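Local coordinates for glycoside hydrolase (Streptococcus pneumoniae serotype 4, PDB 6ORH), which is probably an alpha-L-fucosidase of glycoside hydrolase family 29, removing fucose from host-derived carbohydrate antigens, at residues V62-G67 with F116-G121; D141-Y146 with V181-E186; S355-A360 with Q437-L442; A393-V398 with R430-E435. The protein carries 2 engineered substitutions. One frame throughout, in Å; residues are numbered along the deposited sequence. Where two conformers were deposited one is given.

Contact 1: V62-G67 with F116-G121; sequences VLKETG and FDMDMG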
loop_
_atom_site.group_PDB
_atom_site.type_symbol
_atom_site.label_atom_id
_atom_site.label_comp_id
_atom_site.label_asym_id
_atom_site.label_seq_id
_atom_site.Cartn_x
_atom_site.Cartn_y
_atom_site.Cartn_z
ATOM N N VAL A 62 -0.327 22.969 23.133
ATOM C CA VAL A 62 -0.569 22.840 21.704
ATOM C C VAL A 62 -0.843 21.373 21.375
ATOM O O VAL A 62 -1.783 21.063 20.646
ATOM C CB VAL A 62 0.568 23.431 20.856
ATOM C CG1 VAL A 62 0.484 22.964 19.405
ATOM C CG2 VAL A 62 0.487 24.962 20.896
ATOM N N LEU A 63 -0.046 20.468 21.950
ATOM C CA LEU A 63 -0.319 19.052 21.680
ATOM C C LEU A 63 -1.704 18.624 22.180
ATOM O O LEU A 63 -2.396 17.870 21.502
ATOM C CB LEU A 63 0.799 18.197 22.290
ATOM C CG LEU A 63 2.175 18.392 21.663
ATOM C CD1 LEU A 63 3.241 17.643 22.469
ATOM C CD2 LEU A 63 2.166 17.963 20.196
ATOM N N LYS A 64 -2.105 19.091 23.368
ATOM C CA LYS A 64 -3.402 18.738 23.925
ATOM C C LYS A 64 -4.496 19.267 23.002
ATOM O O LYS A 64 -5.428 18.539 22.643
ATOM C CB LYS A 64 -3.583 19.351 25.316
ATOM C CG LYS A 64 -4.858 18.941 26.045
ATOM C CD LYS A 64 -4.841 17.505 26.546
ATOM C CE LYS A 64 -6.054 17.164 27.387
ATOM N NZ LYS A 64 -5.982 15.819 27.983
ATOM N N GLU A 65 -4.357 20.539 22.607
ATOM C CA GLU A 65 -5.391 21.199 21.815
ATOM C C GLU A 65 -5.498 20.579 20.425
ATOM O O GLU A 65 -6.547 20.713 19.785
ATOM C CB GLU A 65 -5.158 22.708 21.700
ATOM C CG GLU A 65 -5.393 23.443 23.018
ATOM C CD GLU A 65 -5.248 24.949 22.838
ATOM O OE1 GLU A 65 -5.165 25.421 21.661
ATOM O OE2 GLU A 65 -5.213 25.651 23.882
ATOM N N THR A 66 -4.434 19.906 19.951
ATOM C CA THR A 66 -4.451 19.364 18.598
ATOM C C THR A 66 -4.635 17.846 18.600
ATOM O O THR A 66 -4.362 17.229 17.559
ATOM C CB THR A 66 -3.237 19.818 17.780
ATOM O OG1 THR A 66 -2.001 19.409 18.380
ATOM C CG2 THR A 66 -3.219 21.332 17.632
ATOM N N GLY A 67 -5.047 17.281 19.747
ATOM C CA GLY A 67 -5.638 15.935 19.820
ATOM C C GLY A 67 -4.681 14.812 20.260
ATOM O O GLY A 67 -5.055 13.633 20.255
ATOM N N PHE A 116 -2.511 19.250 32.141
ATOM C CA PHE A 116 -3.328 19.012 30.957
ATOM C C PHE A 116 -3.822 17.565 30.863
ATOM O O PHE A 116 -4.500 17.215 29.890
ATOM C CB PHE A 116 -2.562 19.419 29.694
ATOM C CG PHE A 116 -2.574 20.906 29.449
ATOM C CD1 PHE A 116 -1.629 21.736 30.040
ATOM C CD2 PHE A 116 -3.538 21.474 28.625
ATOM C CE1 PHE A 116 -1.649 23.109 29.830
ATOM C CE2 PHE A 116 -3.536 22.843 28.383
ATOM C CZ PHE A 116 -2.602 23.651 28.999
ATOM N N ASP A 117 -3.491 16.727 31.866
ATOM C CA ASP A 117 -3.822 15.304 31.804
ATOM C C ASP A 117 -3.338 14.726 30.472
ATOM O O ASP A 117 -4.069 14.054 29.745
ATOM C CB ASP A 117 -5.321 15.043 31.994
ATOM C CG ASP A 117 -5.639 13.578 32.245
ATOM O OD1 ASP A 117 -4.722 12.840 32.681
ATOM O OD2 ASP A 117 -6.794 13.166 31.954
ATOM N N MET A 118 -2.062 15.003 30.171
ATOM C CA MET A 118 -1.361 14.475 29.008
ATOM C C MET A 118 -0.511 13.298 29.477
ATOM O O MET A 118 0.364 13.466 30.322
ATOM C CB MET A 118 -0.427 15.540 28.423
ATOM C CG MET A 118 0.444 15.032 27.280
ATOM S SD MET A 118 -0.415 14.655 25.779
ATOM C CE MET A 118 -0.749 16.306 25.153
ATOM N N ASP A 119 -0.823 12.081 29.000
ATOM C CA ASP A 119 0.003 10.946 29.394
ATOM C C ASP A 119 1.441 11.140 28.929
ATOM O O ASP A 119 1.700 11.842 27.934
ATOM C CB ASP A 119 -0.561 9.635 28.855
ATOM C CG ASP A 119 -1.864 9.238 29.541
ATOM O OD1 ASP A 119 -2.213 9.775 30.610
ATOM O OD2 ASP A 119 -2.530 8.379 28.990
ATOM N N MET A 120 2.382 10.536 29.684
ATOM C CA MET A 120 3.817 10.736 29.482
ATOM C C MET A 120 4.514 9.441 29.052
ATOM O O MET A 120 4.174 8.347 29.515
ATOM C CB MET A 120 4.471 11.276 30.766
ATOM C CG MET A 120 4.218 12.771 31.021
ATOM S SD MET A 120 5.041 13.822 29.802
ATOM C CE MET A 120 6.779 13.687 30.240
ATOM N N GLY A 121 5.485 9.579 28.130
ATOM C CA GLY A 121 6.468 8.545 27.851
ATOM C C GLY A 121 7.864 9.113 28.010
ATOM O O GLY A 121 8.037 10.345 28.013
HETATM O O HOH W 1 -7.284 13.641 28.653
#

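Contact 2: D141-Y146 with V181-E186; sequences DYNAYY and VNYEFE. With EDO (1,2-ethanediol), chain F.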
loop_
_atom_site.group_PDB
_atom_site.type_symbol
_atom_site.label_atom_id
_atom_site.label_comp_id
_atom_site.label_asym_id
_atom_site.label_seq_id
_atom_site.Cartn_x
_atom_site.Cartn_y
_atom_site.Cartn_z
ATOM N N ASP A 141 28.491 -2.434 34.511
ATOM C CA ASP A 141 28.420 -1.100 35.088
ATOM C C ASP A 141 27.502 -0.218 34.238
ATOM O O ASP A 141 26.744 0.585 34.787
ATOM C CB ASP A 141 29.798 -0.454 35.288
ATOM C CG ASP A 141 30.534 -0.927 36.533
ATOM O OD1 ASP A 141 29.911 -1.550 37.390
ATOM O OD2 ASP A 141 31.739 -0.620 36.655
ATOM N N TYR A 142 27.543 -0.380 32.908
ATOM C CA TYR A 142 26.693 0.467 32.072
ATOM C C TYR A 142 25.229 0.116 32.331
ATOM O O TYR A 142 24.386 1.027 32.462
ATOM C CB TYR A 142 26.968 0.353 30.560
ATOM C CG TYR A 142 26.003 1.223 29.791
ATOM C CD1 TYR A 142 26.095 2.604 29.829
ATOM C CD2 TYR A 142 24.882 0.674 29.167
ATOM C CE1 TYR A 142 25.145 3.431 29.231
ATOM C CE2 TYR A 142 23.937 1.480 28.540
ATOM C CZ TYR A 142 24.050 2.860 28.595
ATOM O OH TYR A 142 23.117 3.672 27.990
ATOM N N ASN A 143 24.955 -1.192 32.398
ATOM C CA ASN A 143 23.588 -1.631 32.696
ATOM C C ASN A 143 23.100 -1.065 34.029
ATOM O O ASN A 143 21.924 -0.697 34.141
ATOM C CB ASN A 143 23.459 -3.149 32.667
ATOM C CG ASN A 143 23.290 -3.617 31.242
ATOM O OD1 ASN A 143 22.228 -3.427 30.652
ATOM N ND2 ASN A 143 24.323 -4.237 30.688
ATOM N N ALA A 144 23.972 -1.028 35.055
ATOM C CA ALA A 144 23.569 -0.466 36.341
ATOM C C ALA A 144 23.283 1.037 36.252
ATOM O O ALA A 144 22.387 1.538 36.931
ATOM C CB ALA A 144 24.601 -0.796 37.412
ATOM N N TYR A 145 24.036 1.754 35.410
ATOM C CA TYR A 145 23.826 3.174 35.156
ATOM C C TYR A 145 22.441 3.369 34.528
ATOM O O TYR A 145 21.641 4.192 35.002
ATOM C CB TYR A 145 24.939 3.695 34.230
ATOM C CG TYR A 145 24.735 5.075 33.655
ATOM C CD1 TYR A 145 24.704 6.190 34.485
ATOM C CD2 TYR A 145 24.518 5.292 32.296
ATOM C CE1 TYR A 145 24.528 7.460 33.975
ATOM C CE2 TYR A 145 24.349 6.569 31.771
ATOM C CZ TYR A 145 24.318 7.660 32.624
ATOM O OH TYR A 145 24.130 8.933 32.167
ATOM N N TYR A 146 22.177 2.589 33.475
ATOM C CA TYR A 146 20.891 2.679 32.772
ATOM C C TYR A 146 19.734 2.420 33.736
ATOM O O TYR A 146 18.755 3.189 33.779
ATOM C CB TYR A 146 20.878 1.753 31.542
ATOM C CG TYR A 146 19.717 2.016 30.610
ATOM C CD1 TYR A 146 18.478 1.427 30.857
ATOM C CD2 TYR A 146 19.864 2.809 29.491
ATOM C CE1 TYR A 146 17.400 1.670 30.019
ATOM C CE2 TYR A 146 18.797 3.064 28.636
ATOM C CZ TYR A 146 17.555 2.517 28.933
ATOM O OH TYR A 146 16.484 2.723 28.094
ATOM N N VAL A 181 27.788 -3.495 23.436
ATOM C CA VAL A 181 27.255 -3.707 24.771
ATOM C C VAL A 181 25.963 -4.520 24.661
ATOM O O VAL A 181 25.172 -4.295 23.747
ATOM C CB VAL A 181 27.010 -2.348 25.459
ATOM C CG1 VAL A 181 26.224 -2.512 26.747
ATOM C CG2 VAL A 181 28.321 -1.605 25.739
ATOM N N ASN A 182 25.787 -5.469 25.591
ATOM C CA ASN A 182 24.563 -6.249 25.696
ATOM C C ASN A 182 23.792 -5.737 26.913
ATOM O O ASN A 182 24.396 -5.404 27.940
ATOM C CB ASN A 182 24.855 -7.740 25.861
ATOM C CG ASN A 182 25.368 -8.415 24.602
ATOM O OD1 ASN A 182 25.054 -8.012 23.489
ATOM N ND2 ASN A 182 26.107 -9.491 24.780
ATOM N N TYR A 183 22.462 -5.682 26.786
ATOM C CA TYR A 183 21.626 -5.043 27.795
ATOM C C TYR A 183 20.905 -6.082 28.659
ATOM O O TYR A 183 20.475 -7.118 28.171
ATOM C CB TYR A 183 20.588 -4.148 27.101
ATOM C CG TYR A 183 21.188 -3.112 26.191
ATOM C CD1 TYR A 183 22.139 -2.222 26.673
ATOM C CD2 TYR A 183 20.852 -3.049 24.856
ATOM C CE1 TYR A 183 22.697 -1.267 25.845
ATOM C CE2 TYR A 183 21.400 -2.094 24.008
ATOM C CZ TYR A 183 22.324 -1.199 24.516
ATOM O OH TYR A 183 22.865 -0.245 23.717
ATOM N N GLU A 184 20.757 -5.753 29.945
ATOM C CA GLU A 184 20.065 -6.601 30.899
ATOM C C GLU A 184 18.564 -6.317 30.807
ATOM O O GLU A 184 17.959 -5.866 31.774
ATOM C CB GLU A 184 20.616 -6.385 32.305
ATOM C CG GLU A 184 22.038 -6.921 32.467
ATOM C CD GLU A 184 22.665 -6.562 33.805
ATOM O OE1 GLU A 184 21.916 -6.415 34.800
ATOM O OE2 GLU A 184 23.911 -6.406 33.851
ATOM N N PHE A 185 17.962 -6.664 29.657
ATOM C CA PHE A 185 16.583 -6.268 29.373
ATOM C C PHE A 185 15.612 -6.755 30.457
ATOM O O PHE A 185 14.774 -5.988 30.931
ATOM C CB PHE A 185 16.178 -6.816 28.005
ATOM C CG PHE A 185 16.724 -6.049 26.835
ATOM C CD1 PHE A 185 16.325 -4.738 26.612
ATOM C CD2 PHE A 185 17.554 -6.658 25.897
ATOM C CE1 PHE A 185 16.783 -4.033 25.504
ATOM C CE2 PHE A 185 18.000 -5.959 24.781
ATOM C CZ PHE A 185 17.599 -4.650 24.580
ATOM N N GLU A 186 15.715 -8.021 30.861
ATOM C CA GLU A 186 14.752 -8.553 31.825
ATOM C C GLU A 186 14.788 -7.791 33.148
ATOM O O GLU A 186 13.747 -7.530 33.750
ATOM C CB GLU A 186 14.894 -10.069 31.987
ATOM C CG GLU A 186 14.418 -10.805 30.757
ATOM C CD GLU A 186 12.988 -10.554 30.271
ATOM O OE1 GLU A 186 12.078 -10.221 31.102
ATOM O OE2 GLU A 186 12.773 -10.694 29.055
HETATM C C1 EDO F . 8.389 -9.061 28.561
HETATM O O1 EDO F . 9.496 -9.876 28.213
HETATM C C2 EDO F . 8.157 -9.043 30.022
HETATM O O2 EDO F . 9.313 -9.313 30.822
HETATM O O HOH W 2 20.554 -3.665 34.670
#

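Contact 3: S355-A360 with Q437-L442; sequences SWASDA and QALPLL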
loop_
_atom_site.group_PDB
_atom_site.type_symbol
_atom_site.label_atom_id
_atom_site.label_comp_id
_atom_site.label_asym_id
_atom_site.label_seq_id
_atom_site.Cartn_x
_atom_site.Cartn_y
_atom_site.Cartn_z
ATOM N N SER A 355 -22.065 -5.371 19.914
ATOM C CA SER A 355 -21.249 -5.877 18.813
ATOM C C SER A 355 -21.964 -7.003 18.059
ATOM O O SER A 355 -22.941 -7.572 18.552
ATOM C CB SER A 355 -19.932 -6.364 19.321
ATOM O OG SER A 355 -20.120 -7.631 19.909
ATOM N N TRP A 356 -21.441 -7.324 16.864
ATOM C CA TRP A 356 -21.968 -8.348 15.980
ATOM C C TRP A 356 -20.934 -9.466 15.855
ATOM O O TRP A 356 -19.743 -9.202 15.967
ATOM C CB TRP A 356 -22.284 -7.767 14.589
ATOM C CG TRP A 356 -22.429 -8.805 13.519
ATOM C CD1 TRP A 356 -23.568 -9.471 13.153
ATOM C CD2 TRP A 356 -21.377 -9.345 12.682
ATOM N NE1 TRP A 356 -23.310 -10.371 12.147
ATOM C CE2 TRP A 356 -21.966 -10.316 11.839
ATOM C CE3 TRP A 356 -19.994 -9.115 12.576
ATOM C CZ2 TRP A 356 -21.233 -11.047 10.899
ATOM C CZ3 TRP A 356 -19.275 -9.832 11.631
ATOM C CH2 TRP A 356 -19.876 -10.778 10.793
ATOM N N ALA A 357 -21.416 -10.689 15.660
ATOM C CA ALA A 357 -20.596 -11.873 15.423
ATOM C C ALA A 357 -21.421 -12.860 14.614
ATOM O O ALA A 357 -22.656 -12.785 14.622
ATOM C CB ALA A 357 -20.144 -12.488 16.730
ATOM N N SER A 358 -20.744 -13.754 13.880
ATOM C CA SER A 358 -21.405 -14.824 13.149
ATOM C C SER A 358 -20.478 -16.031 13.030
ATOM O O SER A 358 -19.294 -15.875 12.717
ATOM C CB SER A 358 -21.837 -14.380 11.788
ATOM O OG SER A 358 -22.474 -15.465 11.118
ATOM N N ASP A 359 -21.040 -17.223 13.253
ATOM C CA ASP A 359 -20.321 -18.472 13.053
ATOM C C ASP A 359 -20.701 -19.082 11.701
ATOM O O ASP A 359 -20.449 -20.262 11.458
ATOM C CB ASP A 359 -20.581 -19.434 14.220
ATOM C CG ASP A 359 -22.055 -19.779 14.376
ATOM O OD1 ASP A 359 -22.879 -19.156 13.673
ATOM O OD2 ASP A 359 -22.374 -20.639 15.220
ATOM N N ALA A 360 -21.312 -18.287 10.814
ATOM C CA ALA A 360 -21.710 -18.775 9.500
ATOM C C ALA A 360 -20.474 -19.088 8.659
ATOM O O ALA A 360 -19.400 -18.550 8.926
ATOM C CB ALA A 360 -22.571 -17.766 8.785
ATOM N N GLN A 437 -9.419 -16.035 11.019
ATOM C CA GLN A 437 -8.807 -17.106 11.804
ATOM C C GLN A 437 -9.792 -17.764 12.760
ATOM O O GLN A 437 -9.524 -18.882 13.218
ATOM C CB GLN A 437 -7.610 -16.599 12.602
ATOM C CG GLN A 437 -6.548 -15.943 11.715
ATOM C CD GLN A 437 -5.252 -15.753 12.477
ATOM O OE1 GLN A 437 -5.206 -15.717 13.707
ATOM N NE2 GLN A 437 -4.149 -15.695 11.733
ATOM N N ALA A 438 -10.896 -17.059 13.066
ATOM C CA ALA A 438 -11.920 -17.558 13.971
ATOM C C ALA A 438 -13.214 -16.833 13.625
ATOM O O ALA A 438 -13.213 -15.959 12.756
ATOM C CB ALA A 438 -11.545 -17.313 15.412
ATOM N N LEU A 439 -14.322 -17.218 14.277
ATOM C CA LEU A 439 -15.569 -16.588 13.875
ATOM C C LEU A 439 -15.446 -15.075 14.046
ATOM O O LEU A 439 -14.958 -14.607 15.069
ATOM C CB LEU A 439 -16.761 -17.200 14.627
ATOM C CG LEU A 439 -16.978 -16.782 16.077
ATOM C CD1 LEU A 439 -17.798 -15.501 16.158
ATOM C CD2 LEU A 439 -17.682 -17.887 16.862
ATOM N N PRO A 440 -15.830 -14.266 13.029
ATOM C CA PRO A 440 -15.578 -12.828 13.095
ATOM C C PRO A 440 -16.525 -12.093 14.034
ATOM O O PRO A 440 -17.697 -12.480 14.130
ATOM C CB PRO A 440 -15.726 -12.323 11.657
ATOM C CG PRO A 440 -16.512 -13.412 10.924
ATOM C CD PRO A 440 -16.308 -14.697 11.706
ATOM N N LEU A 441 -15.978 -11.064 14.701
ATOM C CA LEU A 441 -16.741 -10.062 15.445
ATOM C C LEU A 441 -16.405 -8.688 14.877
ATOM O O LEU A 441 -15.239 -8.383 14.576
ATOM C CB LEU A 441 -16.368 -10.076 16.928
ATOM C CG LEU A 441 -16.685 -11.360 17.686
ATOM C CD1 LEU A 441 -15.420 -12.193 17.804
ATOM C CD2 LEU A 441 -17.221 -11.031 19.077
ATOM N N LEU A 442 -17.417 -7.816 14.817
ATOM C CA LEU A 442 -17.168 -6.412 14.532
ATOM C C LEU A 442 -18.007 -5.612 15.521
ATOM O O LEU A 442 -19.119 -6.047 15.850
ATOM C CB LEU A 442 -17.601 -6.053 13.108
ATOM C CG LEU A 442 -16.784 -6.620 11.943
ATOM C CD1 LEU A 442 -17.484 -6.261 10.643
ATOM C CD2 LEU A 442 -15.368 -6.033 11.957
#

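Contact 4: A393-V398 with R430-E435; sequences AFHVQV and RVVITE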
loop_
_atom_site.group_PDB
_atom_site.type_symbol
_atom_site.label_atom_id
_atom_site.label_comp_id
_atom_site.label_asym_id
_atom_site.label_seq_id
_atom_site.Cartn_x
_atom_site.Cartn_y
_atom_site.Cartn_z
ATOM N N ALA A 393 -9.124 -11.179 5.606
ATOM C CA ALA A 393 -9.427 -10.623 4.291
ATOM C C ALA A 393 -10.877 -10.173 4.246
ATOM O O ALA A 393 -11.753 -10.876 4.753
ATOM C CB ALA A 393 -9.203 -11.639 3.184
ATOM N N PHE A 394 -11.100 -9.018 3.623
ATOM C CA PHE A 394 -12.475 -8.541 3.462
ATOM C C PHE A 394 -12.537 -7.647 2.225
ATOM O O PHE A 394 -11.516 -7.136 1.746
ATOM C CB PHE A 394 -12.949 -7.817 4.737
ATOM C CG PHE A 394 -12.283 -6.473 4.908
ATOM C CD1 PHE A 394 -11.004 -6.402 5.460
ATOM C CD2 PHE A 394 -12.848 -5.309 4.390
ATOM C CE1 PHE A 394 -10.321 -5.192 5.503
ATOM C CE2 PHE A 394 -12.167 -4.101 4.429
ATOM C CZ PHE A 394 -10.913 -4.034 5.030
ATOM N N HIS A 395 -13.752 -7.407 1.702
ATOM C CA HIS A 395 -13.903 -6.387 0.682
ATOM C C HIS A 395 -15.235 -5.668 0.897
ATOM O O HIS A 395 -16.081 -6.123 1.662
ATOM C CB HIS A 395 -13.717 -6.946 -0.747
ATOM C CG HIS A 395 -14.707 -7.986 -1.155
ATOM N ND1 HIS A 395 -14.529 -9.323 -0.847
ATOM C CD2 HIS A 395 -15.866 -7.901 -1.863
ATOM C CE1 HIS A 395 -15.549 -10.021 -1.327
ATOM N NE2 HIS A 395 -16.375 -9.168 -1.952
ATOM N N VAL A 396 -15.384 -4.533 0.227
ATOM C CA VAL A 396 -16.553 -3.684 0.385
ATOM C C VAL A 396 -17.080 -3.378 -1.012
ATOM O O VAL A 396 -16.318 -3.092 -1.933
ATOM C CB VAL A 396 -16.140 -2.381 1.095
ATOM C CG1 VAL A 396 -17.332 -1.434 1.227
ATOM C CG2 VAL A 396 -15.616 -2.688 2.487
ATOM N N GLN A 397 -18.412 -3.423 -1.165
ATOM C CA GLN A 397 -19.000 -3.059 -2.443
ATOM C C GLN A 397 -20.132 -2.067 -2.211
ATOM O O GLN A 397 -20.674 -1.982 -1.111
ATOM C CB GLN A 397 -19.598 -4.268 -3.169
ATOM C CG GLN A 397 -18.772 -5.534 -3.076
ATOM C CD GLN A 397 -19.555 -6.631 -3.739
ATOM O OE1 GLN A 397 -20.717 -6.865 -3.411
ATOM N NE2 GLN A 397 -18.937 -7.265 -4.721
ATOM N N VAL A 398 -20.473 -1.327 -3.268
ATOM C CA VAL A 398 -21.571 -0.371 -3.213
ATOM C C VAL A 398 -22.441 -0.575 -4.450
ATOM O O VAL A 398 -21.922 -0.895 -5.513
ATOM C CB VAL A 398 -21.060 1.073 -3.085
ATOM C CG1 VAL A 398 -20.407 1.303 -1.719
ATOM C CG2 VAL A 398 -20.089 1.442 -4.195
ATOM N N ARG A 430 -22.173 -3.395 0.834
ATOM C CA ARG A 430 -21.926 -4.724 1.378
ATOM C C ARG A 430 -20.508 -4.773 1.934
ATOM O O ARG A 430 -19.574 -4.280 1.291
ATOM C CB ARG A 430 -22.053 -5.826 0.320
ATOM C CG ARG A 430 -23.508 -6.137 -0.026
ATOM C CD ARG A 430 -23.692 -6.871 -1.339
ATOM N NE ARG A 430 -25.129 -7.169 -1.455
ATOM C CZ ARG A 430 -25.690 -7.828 -2.474
ATOM N NH1 ARG A 430 -24.952 -8.308 -3.466
ATOM N NH2 ARG A 430 -26.997 -8.030 -2.478
ATOM N N VAL A 431 -20.406 -5.318 3.149
ATOM C CA VAL A 431 -19.117 -5.661 3.740
ATOM C C VAL A 431 -19.033 -7.182 3.706
ATOM O O VAL A 431 -19.881 -7.891 4.274
ATOM C CB VAL A 431 -18.967 -5.077 5.161
ATOM C CG1 VAL A 431 -17.685 -5.567 5.847
ATOM C CG2 VAL A 431 -18.926 -3.552 5.075
ATOM N N VAL A 432 -17.981 -7.701 3.045
ATOM C CA VAL A 432 -17.871 -9.137 2.865
ATOM C C VAL A 432 -16.573 -9.601 3.516
ATOM O O VAL A 432 -15.493 -9.221 3.058
ATOM C CB VAL A 432 -17.935 -9.552 1.384
ATOM C CG1 VAL A 432 -17.941 -11.071 1.230
ATOM C CG2 VAL A 432 -19.148 -8.957 0.668
ATOM N N ILE A 433 -16.714 -10.473 4.520
ATOM C CA ILE A 433 -15.579 -11.088 5.208
ATOM C C ILE A 433 -15.278 -12.417 4.510
ATOM O O ILE A 433 -16.104 -13.328 4.540
ATOM C CB ILE A 433 -15.843 -11.261 6.717
ATOM C CG1 ILE A 433 -16.132 -9.911 7.393
ATOM C CG2 ILE A 433 -14.683 -12.000 7.394
ATOM C CD1 ILE A 433 -16.602 -10.045 8.815
ATOM N N THR A 434 -14.055 -12.570 3.971
ATOM C CA THR A 434 -13.737 -13.706 3.105
ATOM C C THR A 434 -12.728 -14.661 3.739
ATOM O O THR A 434 -12.611 -15.829 3.343
ATOM C CB THR A 434 -13.323 -13.260 1.696
ATOM O OG1 THR A 434 -12.077 -12.537 1.768
ATOM C CG2 THR A 434 -14.393 -12.423 1.029
ATOM N N GLU A 435 -11.963 -14.164 4.712
ATOM C CA GLU A 435 -11.038 -15.031 5.435
ATOM C C GLU A 435 -10.900 -14.553 6.881
ATOM O O GLU A 435 -10.825 -13.352 7.126
ATOM C CB GLU A 435 -9.662 -15.035 4.746
ATOM C CG GLU A 435 -8.788 -16.128 5.318
ATOM C CD GLU A 435 -7.390 -16.166 4.741
ATOM O OE1 GLU A 435 -7.288 -16.213 3.498
ATOM O OE2 GLU A 435 -6.412 -16.247 5.544
HETATM O O HOH W 3 -12.097 -10.286 0.047
HETATM O O HOH W 4 -22.451 -8.462 -4.189
#

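Contact 1: V62-G67 with F116-G121
L63 meets M118 on the outer, helical layer of the (beta/alpha)8-type catalytic domain, where the end of helix 56-65 lies against the turn that leads from helix 105-116 into strand 119-124. L63 CB stands 3.8 Å from M118 CE, a methyl carried back by a thioether chain bent at chi2 and chi3; the L63 side chain also packs on F68 and F304.

K64 carries most of the contact, although it has two conformers and the NZ placement described is less certain. With CG anti to its backbone N (chi1 -175°) and a bend at chi2, its chain crosses the F116 side chain obliquely, CG lying 3.8 Å from F116 CD2. The ammonium then reaches the C-terminal end of helix 105-116, where K64 NZ gives weak hydrogen bonds to F116 O at 2.8 Å and to D117 O at 3.1 Å. These carbonyls belong to a Schellman turn with D117 at positive phi, a helix end beside which a positive charge would be favourable. K64 NZ also donates to a water, 2.6 Å away, which bonds weakly to D117 OD2; D117 OD1 is held by N161.

Beyond K64, T66 OG1 donates to V62 O at 2.8 Å. G67, at positive phi, is the C-prime residue of a second Schellman motif, with F68 N bonded to L63 O and G67 N to K64 O at 3.2 Å.

Contact 2: D141-Y146 with V181-E186
N143 uses both ends of its carboxamide to join helix 139-154 of the TIM-barrel-type catalytic domain to the loop that runs into helix 185-196. Its ND2 donates to N182 O at 3.0 Å, a nearly straight bond (171° at the hydrogen) with the acceptor in the amide plane. On the other branch, E184 N donates to N143 OD1 at 2.8 Å, coming from well above the carbonyl plane. E184 is the N-cap residue of helix 185-196 and the centre of an inverse gamma turn, so one amide side chain grips the backbone just where that helix starts. Two second-shell bonds converge on E139, whose backbone O accepts from N143 ND2 and whose carboxylate accepts from N182 N.

The E184 carboxylate lies stacked over the N143 amide, their planes 28° apart, with E184 OE2 3.5 Å from N143 CB. A water bridges the same two residues, donating to E184 OE1 at 3.1 Å and weakly to the backbone N143 O.

Outward from this polar centre comes aromatic packing. With CG anti to the backbone N (chi1 178°), Y142 has its CD2 4.2 Å from V181 CG1. Y134 links the two tyrosines from outside, meeting the Y142 ring edge-to-face and hydrogen-bonding to Y183 OH. The rings of Y142 and Y183 approach obliquely, with Y142 CE2 4.0 Å from Y183 CE1.

Contact 3: S355-A360 with Q437-L442
W356 and L442 form a hydrogen-bonded antiparallel pair at the edge of one sheet of the F5/8 type C beta-sandwich, where the short strand 356-357 lines the start of strand 441-448. Two backbone bonds close this pair: W356 N to L442 O at 2.8 Å, almost straight at 173°, and L442 N to W356 O at 2.9 Å. Farther along, the bond from S358 N to P440 O is weak, at 3.3 Å. Between these bonds A357 and L441 face each other as a non-hydrogen-bonded pair, with CA-H...O contacts from L441 CA to W356 O and from A357 CA to P440 O.

Apolar contacts fall on both faces. On that of W356 and L442, the indole and the leucine lie side by side, pointing the same way, with W356 CE3 3.9 Å from L442 CB; P440 CG approaches W356 CH2, and I364 and L366 pack on the indole from strand 364-370. On the other face A357 CB is shared by L441 CG, at 3.8 Å, and L439 CD1.

Other polar bonds reach outside the pair of strands. W356 NE1 is held by P336 O, and S355 O accepts from H346, a calcium ligand seen in this protein although no calcium is bound to this chain here. Within its own segment S358 forms an ST turn, its OG accepting from A360 N at 3.1 Å.

Contact 4: A393-V398 with R430-E435
H395 lays its imidazole over V432, the two side chains running side by side from a hydrogen-bonded pair of neighbouring antiparallel strands in the F5/8 type C beta-sandwich. The contact is CH-pi: V432 CB sits 3.8 Å from the ring centroid, 21° off the normal. H395 CG stands between the backbone N and carbonyl carbon (chi1 62°). The ring edge meets T434 CG2, 3.6 Å from H395 CE1. A water in the ring plane joins H395 ND1 to T434 OG1, which also bonds to E237 of the second subunit; L238 of that subunit packs on H395.

The register slips at a classic beta bulge, where T434 and E435 both face A393. Accordingly A393 O accepts from T434 N at 3.0 Å and from E435 N at 3.3 Å, both from the same face of its plane. F394, V396, V431 and I433 fill the opposite side of the sheet, toward the sandwich interior.

Farther along, the R430 guanidinium forms a salt bridge with E367, another with E176 of the second subunit, and a cation-pi contact with W404. The Q397 amide lies nearly coplanar with it, and one water links Q397 OE1 to R430 NH1, which is 2.6 Å from the water.

The four contacts divide between two domains. Contacts 1 and 2 belong to the catalytic domain, their centres 31 Å apart, and strand 119-124 is followed in the chain by helix 139-154. Neither lies at an annotated site, although the Y183 side chain of contact 2 comes within about 10 Å of bound galactose and fucose. Contacts 3 and 4 share the beta-sandwich, centres 13 Å apart, and meet through I433, whose CD1 is 3.7 Å from P440 CB and 3.9 Å from W356 CZ3. Contact 3 adjoins the calcium-site residues H346 and T443, whereas Q397 of contact 4 lies about 5 Å from an N-acetylglucosamine bound at a separate glycan pocket with V403, W404 and Q405.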